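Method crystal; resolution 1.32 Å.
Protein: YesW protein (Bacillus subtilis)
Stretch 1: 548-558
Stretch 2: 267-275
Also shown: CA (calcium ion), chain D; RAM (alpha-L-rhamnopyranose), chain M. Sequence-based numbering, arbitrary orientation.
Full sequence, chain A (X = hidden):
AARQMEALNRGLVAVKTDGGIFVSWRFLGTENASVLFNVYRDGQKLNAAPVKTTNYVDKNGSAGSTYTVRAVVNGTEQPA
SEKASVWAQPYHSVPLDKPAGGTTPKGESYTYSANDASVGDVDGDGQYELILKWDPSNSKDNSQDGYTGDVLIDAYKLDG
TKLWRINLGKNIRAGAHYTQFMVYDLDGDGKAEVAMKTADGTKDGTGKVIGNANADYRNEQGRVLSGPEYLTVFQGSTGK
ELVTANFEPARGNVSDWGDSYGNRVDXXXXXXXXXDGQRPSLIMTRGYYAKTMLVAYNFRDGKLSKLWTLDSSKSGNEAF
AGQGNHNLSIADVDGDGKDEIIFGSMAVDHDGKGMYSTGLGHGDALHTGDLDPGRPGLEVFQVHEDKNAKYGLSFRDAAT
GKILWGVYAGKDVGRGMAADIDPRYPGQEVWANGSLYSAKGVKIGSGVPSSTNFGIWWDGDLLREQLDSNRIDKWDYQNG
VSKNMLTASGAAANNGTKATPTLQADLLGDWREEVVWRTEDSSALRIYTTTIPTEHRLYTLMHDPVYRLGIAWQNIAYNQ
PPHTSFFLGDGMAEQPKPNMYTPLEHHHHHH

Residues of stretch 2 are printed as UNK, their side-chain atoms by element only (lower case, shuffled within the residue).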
# COMPACT_ATOMS: atom_id res chain seq x y z
N ARG A 548 4.43 -1.75 -6.66
CA ARG A 548 4.10 -3.02 -6.00
C ARG A 548 4.48 -2.97 -4.52
O ARG A 548 3.76 -3.48 -3.66
CB ARG A 548 4.79 -4.20 -6.69
CG ARG A 548 4.57 -5.56 -6.02
CD ARG A 548 3.09 -5.89 -6.05
NE ARG A 548 2.70 -7.10 -5.32
CZ ARG A 548 2.30 -7.13 -4.05
NH1 ARG A 548 2.33 -6.02 -3.30
NH2 ARG A 548 1.91 -8.27 -3.50
N LEU A 549 5.63 -2.38 -4.25
CA LEU A 549 6.08 -2.25 -2.87
C LEU A 549 5.21 -1.28 -2.08
O LEU A 549 4.98 -1.50 -0.89
CB LEU A 549 7.56 -1.85 -2.80
CG LEU A 549 8.50 -2.85 -3.49
CD1 LEU A 549 9.94 -2.37 -3.38
CD2 LEU A 549 8.36 -4.25 -2.92
N GLY A 550 4.72 -0.23 -2.74
CA GLY A 550 3.75 0.69 -2.13
C GLY A 550 2.46 0.01 -1.70
O GLY A 550 1.90 0.33 -0.64
N ILE A 551 2.00 -0.95 -2.50
CA ILE A 551 0.79 -1.69 -2.12
C ILE A 551 1.09 -2.52 -0.86
O ILE A 551 0.26 -2.57 0.05
CB ILE A 551 0.25 -2.55 -3.27
CG1 ILE A 551 -0.09 -1.66 -4.48
CG2 ILE A 551 -0.96 -3.36 -2.81
CD1 ILE A 551 -0.94 -0.43 -4.17
N ALA A 552 2.28 -3.11 -0.79
CA ALA A 552 2.63 -3.87 0.41
C ALA A 552 2.65 -3.01 1.67
O ALA A 552 2.23 -3.48 2.72
CB ALA A 552 3.96 -4.60 0.22
N TRP A 553 3.14 -1.76 1.59
CA TRP A 553 3.15 -0.91 2.78
C TRP A 553 1.94 0.01 2.93
O TRP A 553 1.88 0.78 3.89
CB TRP A 553 4.47 -0.13 2.99
CG TRP A 553 4.97 0.75 1.86
CD1 TRP A 553 6.16 0.58 1.20
CD2 TRP A 553 4.38 1.96 1.32
NE1 TRP A 553 6.33 1.58 0.28
CE2 TRP A 553 5.25 2.42 0.31
CE3 TRP A 553 3.18 2.66 1.56
CZ2 TRP A 553 4.98 3.57 -0.44
CZ3 TRP A 553 2.91 3.79 0.79
CH2 TRP A 553 3.81 4.23 -0.20
N GLN A 554 0.96 -0.09 2.03
CA GLN A 554 -0.17 0.84 2.11
C GLN A 554 -0.85 0.82 3.48
O GLN A 554 -1.22 1.87 4.02
CB GLN A 554 -1.20 0.60 1.01
CG GLN A 554 -2.22 1.74 0.94
CD GLN A 554 -3.13 1.61 -0.27
OE1 GLN A 554 -4.35 1.50 -0.14
NE2 GLN A 554 -2.53 1.61 -1.46
N ASN A 555 -1.00 -0.37 4.06
CA ASN A 555 -1.68 -0.47 5.35
C ASN A 555 -0.95 0.21 6.49
O ASN A 555 -1.57 0.56 7.48
CB ASN A 555 -1.97 -1.94 5.72
CG ASN A 555 -0.72 -2.73 6.07
OD1 ASN A 555 -0.11 -3.38 5.20
ND2 ASN A 555 -0.36 -2.74 7.33
N ILE A 556 0.37 0.34 6.39
CA ILE A 556 1.11 0.64 7.60
C ILE A 556 0.79 2.01 8.16
O ILE A 556 0.66 3.01 7.43
CB ILE A 556 2.63 0.41 7.47
CG1 ILE A 556 3.30 1.55 6.71
CG2 ILE A 556 2.92 -0.97 6.87
CD1 ILE A 556 4.81 1.44 6.67
N ALA A 557 0.62 2.02 9.49
CA ALA A 557 0.38 3.24 10.25
C ALA A 557 -0.54 4.19 9.49
O ALA A 557 -1.69 3.81 9.19
CB ALA A 557 1.71 3.89 10.67
N TYR A 558 -0.11 5.41 9.17
CA TYR A 558 -0.97 6.31 8.41
C TYR A 558 -0.83 6.09 6.92
O TYR A 558 0.06 6.66 6.26
CB TYR A 558 -0.74 7.77 8.81
CG TYR A 558 -1.13 8.11 10.24
CD1 TYR A 558 -1.95 7.27 11.00
CD2 TYR A 558 -0.67 9.28 10.84
CE1 TYR A 558 -2.31 7.60 12.31
CE2 TYR A 558 -1.02 9.61 12.15
CZ TYR A 558 -1.83 8.75 12.88
OH TYR A 558 -2.20 9.03 14.18
N UNK A 267 5.94 2.37 18.29
CA UNK A 267 5.73 3.02 17.00
C UNK A 267 6.36 2.17 15.91
O UNK A 267 7.57 2.23 15.68
n UNK A 267 2.09 8.38 18.79
c UNK A 267 2.59 7.48 17.95
n UNK A 267 2.11 7.40 16.71
c UNK A 267 6.32 4.44 17.01
c UNK A 267 5.60 5.38 17.98
n UNK A 267 3.57 6.69 18.34
c UNK A 267 4.19 5.68 17.50
N UNK A 268 5.54 1.36 15.26
CA UNK A 268 6.04 0.37 14.30
C UNK A 268 5.76 0.77 12.86
O UNK A 268 4.72 1.37 12.56
c UNK A 268 5.40 -0.99 14.57
c UNK A 268 6.93 -2.18 16.17
c UNK A 268 6.30 -2.55 18.47
c UNK A 268 5.71 -1.55 15.93
c UNK A 268 7.22 -2.70 17.43
c UNK A 268 5.08 -1.92 18.23
c UNK A 268 4.80 -1.41 16.97
N UNK A 269 6.69 0.39 11.98
CA UNK A 269 6.47 0.39 10.53
C UNK A 269 7.04 -0.91 9.99
O UNK A 269 7.68 -1.68 10.71
c UNK A 269 5.28 3.28 10.01
c UNK A 269 6.73 2.99 10.37
c UNK A 269 7.13 1.61 9.86
c UNK A 269 7.68 4.04 9.81
N UNK A 270 6.76 -1.19 8.72
CA UNK A 270 7.27 -2.41 8.09
C UNK A 270 7.25 -2.21 6.60
O UNK A 270 6.56 -1.33 6.08
c UNK A 270 6.43 -3.63 8.49
N UNK A 271 8.01 -3.05 5.90
CA UNK A 271 8.05 -2.97 4.46
C UNK A 271 8.62 -4.21 3.81
O UNK A 271 9.19 -5.08 4.49
N UNK A 272 8.44 -4.29 2.50
CA UNK A 272 9.16 -5.24 1.65
C UNK A 272 10.15 -4.45 0.80
O UNK A 272 9.78 -3.44 0.21
c UNK A 272 7.15 -6.81 1.52
c UNK A 272 8.97 -6.89 -0.25
c UNK A 272 7.70 -7.95 2.37
c UNK A 272 8.19 -6.00 0.72
N UNK A 273 11.40 -4.90 0.77
CA UNK A 273 12.47 -4.21 0.04
C UNK A 273 13.37 -5.24 -0.64
O UNK A 273 13.75 -6.23 -0.01
c UNK A 273 13.29 -3.37 0.98
N UNK A 274 13.74 -4.99 -1.89
CA UNK A 274 14.66 -5.88 -2.61
C UNK A 274 16.09 -5.42 -2.33
O UNK A 274 16.75 -4.80 -3.17
c UNK A 274 12.03 -8.40 -5.80
c UNK A 274 13.17 -7.68 -5.44
c UNK A 274 10.73 -7.12 -4.23
c UNK A 274 11.88 -6.40 -3.88
c UNK A 274 10.82 -8.12 -5.18
o UNK A 274 9.70 -8.82 -5.52
c UNK A 274 14.36 -5.88 -4.11
c UNK A 274 13.11 -6.66 -4.49
N UNK A 275 16.57 -5.74 -1.13
CA UNK A 275 17.88 -5.30 -0.66
C UNK A 275 19.03 -5.88 -1.47
O UNK A 275 20.09 -5.24 -1.59
c UNK A 275 18.05 -5.65 0.82
c UNK A 275 16.97 -5.10 1.77
c UNK A 275 17.00 -3.58 1.81
c UNK A 275 17.14 -5.70 3.14
CA CA D . -2.99 1.87 8.73
C1 RAM M . -6.29 6.96 13.80
C2 RAM M . -5.83 8.37 13.42
C3 RAM M . -7.01 9.25 13.00
C4 RAM M . -8.12 9.23 14.05
C5 RAM M . -8.51 7.78 14.37
C6 RAM M . -9.51 7.74 15.52
O1 RAM M . -6.66 6.25 12.64
O2 RAM M . -5.18 8.92 14.55
O3 RAM M . -6.60 10.58 12.76
O4 RAM M . -9.24 9.98 13.59
O5 RAM M . -7.36 7.01 14.73
O HOH W 1 7.15 -2.51 0.72
O HOH W 2 -4.44 2.78 10.28
O HOH W 3 -2.15 0.53 10.52

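Position 267 carries seven side-chain atoms: three carbons in a chain, a nitrogen, then a carbon bearing two more nitrogens. That is a guanidinium group, and the residue is Arg-267. Its nearest approach to stretch 1 is NH1 to Tyr-558 OH, 5.3 Å, too far for a contact; NE and NH2 are hydrogen-bonded elsewhere in the structure, and the length of the chain carries the guanidinium to those partners.

At position 268 one carbon leads to a ring of six carbons with no oxygen, so this is Phe-268. The ring leads away from stretch 1, and the strand that begins here touches the loop of stretch 1 through its backbone: Phe-268 O lies 4.4 Å from Ala-557 CB.

Position 269 has four carbons forked at the second, the pattern of leucine. The bond from CA to CB points sideways, but the end of the side chain comes nearer to stretch 1, where one branch meets two methyl groups. In Leu-269, CD2 is 3.8 Å from Ile-556 CD1 and 3.7 Å from Ala-557 CB. A flexible apolar side chain with its fork one carbon out can reach both.

A single carbon at position 270 identifies Ala-270. Its CB points sideways and lies 4.7 Å from Ile-556 CG2, its nearest atom on stretch 1, so the backbone does the touching: Ala-270 O is 3.3 Å from Ile-556 CD1 and 3.9 Å from Trp-553 CB. Neither N nor O of this residue finds a polar partner in the model.

Position 271 has no side-chain atoms and is Gly-271. Its CA is 5.6 Å from the CA of Trp-553, the closest pairing in the backbone register. An ideal CB would lie 4.6 Å from Trp-553 CD1, with room to spare, so contact with stretch 1 alone does not require glycine.

Four carbons forked at the first, with one arm two carbons long, mark position 272 as Ile-272. Its CB points toward the helix. CG1 lies 4.1 Å from Ala-552 CB and CG2 3.8 Å from Leu-549 CD2, so a beta-branched side chain serves two helix residues one turn apart.

At position 273 a lone carbon points away from stretch 1; Ala-273 makes no contact with it.

Position 274 shows one carbon, then a six-carbon ring bearing an oxygen: Tyr-274. Its CE2 is 3.9 Å from Leu-549 CD2, while OH is hydrogen-bonded elsewhere, combining apolar packing with a satisfied polar tip.

Position 275, four carbons forked at the second, is Leu-275, out of reach of stretch 1.

The contact is apolar and nearly antiparallel, with an angle of 154° between helix and strand directions. No direct hydrogen bond crosses it. Water 1 supplies a polar link, donating to Leu-549 O at 2.9 Å and accepting from Ile-272 N at 2.8 Å. A type I turn runs from Trp-553 to Ile-556; Asn-555 O within it and Ala-557 O just after it bind the calcium ion at 2.3 and 2.4 Å.

Stretch 2 (267-275) RFLAGIAYL
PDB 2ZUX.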